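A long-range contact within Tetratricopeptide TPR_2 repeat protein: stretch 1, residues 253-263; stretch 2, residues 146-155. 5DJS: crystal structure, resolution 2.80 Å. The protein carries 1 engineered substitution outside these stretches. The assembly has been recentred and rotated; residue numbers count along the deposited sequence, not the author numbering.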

ATOM      1  N   LEU A 253      -2.696 -14.489  -5.320  1.00 41.55           N
ATOM      2  CA  LEU A 253      -2.396 -14.441  -6.741  1.00 43.20           C
ATOM      3  C   LEU A 253      -2.163 -15.814  -7.334  1.00 46.87           C
ATOM      4  O   LEU A 253      -2.206 -15.967  -8.549  1.00 49.72           O
ATOM      5  CB  LEU A 253      -1.163 -13.575  -7.006  1.00 43.45           C
ATOM      6  CG  LEU A 253      -1.332 -12.065  -6.814  1.00 43.87           C
ATOM      7  CD1 LEU A 253       0.026 -11.382  -6.687  1.00 42.93           C
ATOM      8  CD2 LEU A 253      -2.128 -11.450  -7.954  1.00 42.85           C
ATOM      9  N   PHE A 254      -1.885 -16.810  -6.501  1.00 49.34           N
ATOM     10  CA  PHE A 254      -1.765 -18.185  -7.005  1.00 51.28           C
ATOM     11  C   PHE A 254      -3.142 -18.814  -7.251  1.00 47.81           C
ATOM     12  O   PHE A 254      -3.267 -19.723  -8.057  1.00 48.56           O
ATOM     13  CB  PHE A 254      -0.928 -19.038  -6.058  1.00 52.78           C
ATOM     14  CG  PHE A 254       0.402 -18.439  -5.751  1.00 54.84           C
ATOM     15  CD1 PHE A 254       1.288 -18.135  -6.782  1.00 57.22           C
ATOM     16  CD2 PHE A 254       0.766 -18.143  -4.443  1.00 56.24           C
ATOM     17  CE1 PHE A 254       2.522 -17.568  -6.511  1.00 58.15           C
ATOM     18  CE2 PHE A 254       2.000 -17.576  -4.167  1.00 57.83           C
ATOM     19  CZ  PHE A 254       2.879 -17.289  -5.201  1.00 57.78           C
ATOM     20  N   ALA A 255      -4.166 -18.333  -6.559  1.00 44.73           N
ATOM     21  CA  ALA A 255      -5.533 -18.628  -6.949  1.00 45.67           C
ATOM     22  C   ALA A 255      -5.840 -17.968  -8.310  1.00 45.73           C
ATOM     23  O   ALA A 255      -6.349 -18.627  -9.217  1.00 42.27           O
ATOM     24  CB  ALA A 255      -6.510 -18.176  -5.871  1.00 46.11           C
ATOM     25  N   PHE A 256      -5.488 -16.687  -8.459  1.00 45.52           N
ATOM     26  CA  PHE A 256      -5.606 -15.985  -9.762  1.00 46.28           C
ATOM     27  C   PHE A 256      -4.811 -16.678 -10.859  1.00 46.91           C
ATOM     28  O   PHE A 256      -5.210 -16.677 -12.011  1.00 51.22           O
ATOM     29  CB  PHE A 256      -5.124 -14.525  -9.681  1.00 45.24           C
ATOM     30  CG  PHE A 256      -6.137 -13.577  -9.104  1.00 45.00           C
ATOM     31  CD1 PHE A 256      -6.350 -13.515  -7.726  1.00 44.00           C
ATOM     32  CD2 PHE A 256      -6.878 -12.750  -9.932  1.00 44.30           C
ATOM     33  CE1 PHE A 256      -7.279 -12.652  -7.186  1.00 43.82           C
ATOM     34  CE2 PHE A 256      -7.815 -11.882  -9.397  1.00 43.64           C
ATOM     35  CZ  PHE A 256      -8.011 -11.832  -8.022  1.00 44.23           C
ATOM     36  N   ALA A 257      -3.673 -17.248 -10.494  1.00 48.50           N
ATOM     37  CA  ALA A 257      -2.789 -17.901 -11.446  1.00 49.05           C
ATOM     38  C   ALA A 257      -3.484 -19.012 -12.227  1.00 49.42           C
ATOM     39  O   ALA A 257      -3.151 -19.238 -13.381  1.00 46.17           O
ATOM     40  CB  ALA A 257      -1.556 -18.442 -10.733  1.00 48.09           C
ATOM     41  N   ARG A 258      -4.457 -19.677 -11.599  1.00 51.59           N
ATOM     42  CA  ARG A 258      -5.197 -20.788 -12.220  1.00 49.82           C
ATOM     43  C   ARG A 258      -6.350 -20.382 -13.158  1.00 47.28           C
ATOM     44  O   ARG A 258      -6.962 -21.254 -13.770  1.00 46.96           O
ATOM     45  CB  ARG A 258      -5.711 -21.735 -11.129  1.00 51.71           C
ATOM     46  CG  ARG A 258      -4.721 -22.827 -10.779  1.00 55.50           C
ATOM     47  CD  ARG A 258      -4.986 -23.410  -9.401  1.00 58.60           C
ATOM     48  NE  ARG A 258      -4.041 -22.847  -8.441  1.00 62.69           N
ATOM     49  CZ  ARG A 258      -3.267 -23.537  -7.600  1.00 64.65           C
ATOM     50  NH1 ARG A 258      -3.319 -24.870  -7.526  1.00 64.55           N
ATOM     51  NH2 ARG A 258      -2.437 -22.870  -6.795  1.00 63.63           N
ATOM     52  N   ARG A 259      -6.611 -19.078 -13.297  1.00 45.53           N
ATOM     53  CA  ARG A 259      -7.757 -18.543 -14.055  1.00 45.28           C
ATOM     54  C   ARG A 259      -9.125 -19.097 -13.627  1.00 44.68           C
ATOM     55  O   ARG A 259      -9.853 -19.624 -14.458  1.00 48.40           O
ATOM     56  CB  ARG A 259      -7.573 -18.729 -15.575  1.00 44.05           C
ATOM     57  CG  ARG A 259      -6.486 -17.865 -16.164  1.00 45.05           C
ATOM     58  CD  ARG A 259      -6.744 -17.545 -17.618  1.00 46.34           C
ATOM     59  NE  ARG A 259      -6.163 -16.245 -17.963  1.00 49.68           N
ATOM     60  CZ  ARG A 259      -5.122 -16.034 -18.771  1.00 52.16           C
ATOM     61  NH1 ARG A 259      -4.481 -17.033 -19.381  1.00 54.68           N
ATOM     62  NH2 ARG A 259      -4.717 -14.785 -18.989  1.00 54.96           N
ATOM     63  N   PRO A 260      -9.490 -18.964 -12.334  1.00 42.64           N
ATOM     64  CA  PRO A 260     -10.834 -19.397 -11.908  1.00 42.05           C
ATOM     65  C   PRO A 260     -11.974 -18.563 -12.499  1.00 42.46           C
ATOM     66  O   PRO A 260     -13.128 -19.016 -12.507  1.00 41.44           O
ATOM     67  CB  PRO A 260     -10.784 -19.255 -10.381  1.00 40.96           C
ATOM     68  CG  PRO A 260      -9.693 -18.275 -10.132  1.00 40.94           C
ATOM     69  CD  PRO A 260      -8.672 -18.556 -11.185  1.00 41.08           C
ATOM     70  N   ALA A 261     -11.647 -17.354 -12.961  1.00 40.95           N
ATOM     71  CA  ALA A 261     -12.592 -16.474 -13.630  1.00 39.71           C
ATOM     72  C   ALA A 261     -12.036 -16.063 -14.994  1.00 38.68           C
ATOM     73  O   ALA A 261     -10.809 -15.932 -15.152  1.00 37.35           O
ATOM     74  CB  ALA A 261     -12.842 -15.242 -12.780  1.00 40.52           C
ATOM     75  N   PRO A 262     -12.927 -15.846 -15.979  1.00 35.99           N
ATOM     76  CA  PRO A 262     -12.523 -15.430 -17.333  1.00 35.29           C
ATOM     77  C   PRO A 262     -12.024 -13.982 -17.489  1.00 36.97           C
ATOM     78  O   PRO A 262     -11.398 -13.644 -18.504  1.00 36.70           O
ATOM     79  CB  PRO A 262     -13.808 -15.582 -18.125  1.00 35.84           C
ATOM     80  CG  PRO A 262     -14.893 -15.360 -17.129  1.00 35.37           C
ATOM     81  CD  PRO A 262     -14.395 -15.964 -15.856  1.00 34.89           C
ATOM     82  N   VAL A 263     -12.356 -13.121 -16.534  1.00 38.11           N
ATOM     83  CA  VAL A 263     -11.829 -11.760 -16.490  1.00 39.13           C
ATOM     84  C   VAL A 263     -11.171 -11.560 -15.130  1.00 38.15           C
ATOM     85  O   VAL A 263     -11.826 -11.660 -14.093  1.00 39.44           O
ATOM     86  CB  VAL A 263     -12.943 -10.717 -16.711  1.00 39.72           C
ATOM     87  CG1 VAL A 263     -12.403  -9.308 -16.543  1.00 40.26           C
ATOM     88  CG2 VAL A 263     -13.561 -10.883 -18.095  1.00 39.39           C
TER
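Stretch 2 (146-155) PLTPVPATPV

The apolar part of the contact begins at L147, whose CA-to-CB bond points toward stretch 1. Its CB lies 4.1 Å from A257 CB, and its CD1 reaches back along the helix to 4.4 Å from F254 CB. With chi1 m and chi2 t, the same CD1 also lies over one face of the R258 guanidinium, 3.5 Å from R258 NH2. R258 has its CA-to-CB bond pointing away from stretch 2, yet its side chain folds back: R258 NE donates to F254 O at 3.2 Å, and R258 NH2 adds a weak bond to F254 O at 3.5 Å. The guanidinium is thereby held where L147 can cover it. A second, separate apolar contact forms farther along, where the rings of P262 and P154 meet, P262 CB to P154 CG 3.7 Å.

Stretch 2 has no regular helix or strand. It runs as an extended, proline-rich segment past the C-terminal part of the helix and the loop that follows it. The two stretches advance in the same sense: T148 lies beside R258, with their CA atoms 4.7 Å apart, and P154 lies beside P262, CA to CA 5.6 Å. From T148 onward the psi angles of stretch 2 all lie between 120° and 174°, with phi between -61° and -88°, so the segment stays drawn out as it follows the loop. The contact buries 527 Å², both sides summed.

Between the two apolar contacts the interaction turns polar. A257 O accepts a hydrogen bond from T148 OG1 at 2.6 Å, and T148 CA approaches A257 O at 3.0 Å in a CA-H...O contact. The chi1 of T148, m at -54°, places the hydroxyl on this carbonyl. One residue on, the ring of P149 packs against the backbone, with P149 CD 3.2 Å from R258 O.

R259 is the first residue to leave helical geometry, and its positive phi (54°) accompanies the turn of the chain out of the helix. Its CA-to-CB bond points toward stretch 2, and the long side chain reaches across to the backbone of P149 and the ring of P151. R259 NH1 donates to P149 O at 3.1 Å with an angle of 152°; this carbonyl lies at the edge of the guanidinium, near its plane, as suits an N-H donor. P151 CG lies over one face of the guanidinium; the closest approach of the ring is P151 CD, 3.4 Å from R259 NH1, while R259 NH2 is hydrogen-bonded elsewhere in the structure.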

ATOM      1  N   PRO A 146       3.283 -21.256 -14.545  1.00 50.52           N
ATOM      2  CA  PRO A 146       3.108 -22.713 -14.619  1.00 50.27           C
ATOM      3  C   PRO A 146       1.695 -23.202 -14.324  1.00 50.09           C
ATOM      4  O   PRO A 146       1.254 -24.173 -14.934  1.00 54.34           O
ATOM      5  CB  PRO A 146       4.085 -23.231 -13.556  1.00 49.98           C
ATOM      6  CG  PRO A 146       5.209 -22.249 -13.613  1.00 50.43           C
ATOM      7  CD  PRO A 146       4.562 -20.909 -13.888  1.00 51.19           C
ATOM      8  N   LEU A 147       0.999 -22.530 -13.412  1.00 49.18           N
ATOM      9  CA  LEU A 147      -0.379 -22.884 -13.050  1.00 48.74           C
ATOM     10  C   LEU A 147      -1.472 -22.403 -14.044  1.00 49.91           C
ATOM     11  O   LEU A 147      -2.620 -22.856 -13.965  1.00 47.82           O
ATOM     12  CB  LEU A 147      -0.696 -22.339 -11.653  1.00 48.84           C
ATOM     13  CG  LEU A 147       0.138 -22.862 -10.480  1.00 50.62           C
ATOM     14  CD1 LEU A 147      -0.109 -22.051  -9.219  1.00 50.97           C
ATOM     15  CD2 LEU A 147      -0.177 -24.325 -10.211  1.00 52.49           C
ATOM     16  N   THR A 148      -1.123 -21.509 -14.973  1.00 48.42           N
ATOM     17  CA  THR A 148      -2.116 -20.784 -15.763  1.00 50.22           C
ATOM     18  C   THR A 148      -2.538 -21.512 -17.042  1.00 48.26           C
ATOM     19  O   THR A 148      -1.697 -21.733 -17.914  1.00 45.53           O
ATOM     20  CB  THR A 148      -1.584 -19.368 -16.141  1.00 50.03           C
ATOM     21  OG1 THR A 148      -1.178 -18.667 -14.958  1.00 52.79           O
ATOM     22  CG2 THR A 148      -2.653 -18.549 -16.866  1.00 48.99           C
ATOM     23  N   PRO A 149      -3.845 -21.841 -17.179  1.00 50.46           N
ATOM     24  CA  PRO A 149      -4.307 -22.389 -18.456  1.00 52.67           C
ATOM     25  C   PRO A 149      -4.512 -21.281 -19.485  1.00 56.97           C
ATOM     26  O   PRO A 149      -4.414 -20.092 -19.153  1.00 60.22           O
ATOM     27  CB  PRO A 149      -5.641 -23.034 -18.089  1.00 51.42           C
ATOM     28  CG  PRO A 149      -6.179 -22.150 -17.016  1.00 52.07           C
ATOM     29  CD  PRO A 149      -4.981 -21.636 -16.252  1.00 52.39           C
ATOM     30  N   VAL A 150      -4.819 -21.680 -20.715  1.00 58.39           N
ATOM     31  CA  VAL A 150      -5.070 -20.737 -21.810  1.00 63.30           C
ATOM     32  C   VAL A 150      -6.453 -20.096 -21.549  1.00 61.58           C
ATOM     33  O   VAL A 150      -7.305 -20.725 -20.918  1.00 58.61           O
ATOM     34  CB  VAL A 150      -5.007 -21.458 -23.192  1.00 68.87           C
ATOM     35  CG1 VAL A 150      -5.133 -20.472 -24.354  1.00 72.91           C
ATOM     36  CG2 VAL A 150      -3.705 -22.251 -23.349  1.00 68.29           C
ATOM     37  N   PRO A 151      -6.674 -18.834 -21.977  1.00 65.42           N
ATOM     38  CA  PRO A 151      -8.001 -18.264 -21.707  1.00 69.74           C
ATOM     39  C   PRO A 151      -9.122 -19.063 -22.370  1.00 76.50           C
ATOM     40  O   PRO A 151      -9.113 -19.250 -23.591  1.00 78.25           O
ATOM     41  CB  PRO A 151      -7.918 -16.845 -22.293  1.00 68.42           C
ATOM     42  CG  PRO A 151      -6.470 -16.511 -22.267  1.00 69.82           C
ATOM     43  CD  PRO A 151      -5.740 -17.812 -22.493  1.00 69.53           C
ATOM     44  N   ALA A 152     -10.039 -19.571 -21.548  1.00 78.70           N
ATOM     45  CA  ALA A 152     -11.256 -20.221 -22.029  1.00 75.56           C
ATOM     46  C   ALA A 152     -12.293 -19.137 -22.302  1.00 72.79           C
ATOM     47  O   ALA A 152     -12.161 -18.018 -21.792  1.00 68.20           O
ATOM     48  CB  ALA A 152     -11.777 -21.203 -20.986  1.00 75.70           C
ATOM     49  N   THR A 153     -13.321 -19.467 -23.091  1.00 71.68           N
ATOM     50  CA  THR A 153     -14.429 -18.525 -23.349  1.00 68.81           C
ATOM     51  C   THR A 153     -15.369 -18.541 -22.128  1.00 63.00           C
ATOM     52  O   THR A 153     -15.584 -19.598 -21.531  1.00 55.60           O
ATOM     53  CB  THR A 153     -15.219 -18.806 -24.656  1.00 69.42           C
ATOM     54  OG1 THR A 153     -16.052 -19.958 -24.500  1.00 66.11           O
ATOM     55  CG2 THR A 153     -14.273 -19.000 -25.855  1.00 71.24           C
ATOM     56  N   PRO A 154     -15.894 -17.367 -21.728  1.00 60.78           N
ATOM     57  CA  PRO A 154     -16.731 -17.299 -20.526  1.00 61.50           C
ATOM     58  C   PRO A 154     -18.001 -18.144 -20.570  1.00 61.09           C
ATOM     59  O   PRO A 154     -18.571 -18.356 -21.635  1.00 63.84           O
ATOM     60  CB  PRO A 154     -17.116 -15.820 -20.458  1.00 61.89           C
ATOM     61  CG  PRO A 154     -15.982 -15.116 -21.096  1.00 61.88           C
ATOM     62  CD  PRO A 154     -15.453 -16.026 -22.161  1.00 60.33           C
ATOM     63  N   VAL A 155     -18.444 -18.573 -19.398  1.00 58.81           N
ATOM     64  CA  VAL A 155     -19.679 -19.331 -19.249  1.00 59.85           C
ATOM     65  C   VAL A 155     -20.876 -18.372 -19.282  1.00 60.30           C
ATOM     66  O   VAL A 155     -20.849 -17.339 -18.615  1.00 65.59           O
ATOM     67  CB  VAL A 155     -19.699 -20.082 -17.903  1.00 59.13           C
ATOM     68  CG1 VAL A 155     -20.997 -20.852 -17.750  1.00 57.68           C
ATOM     69  CG2 VAL A 155     -18.514 -21.029 -17.783  1.00 55.08           C
TER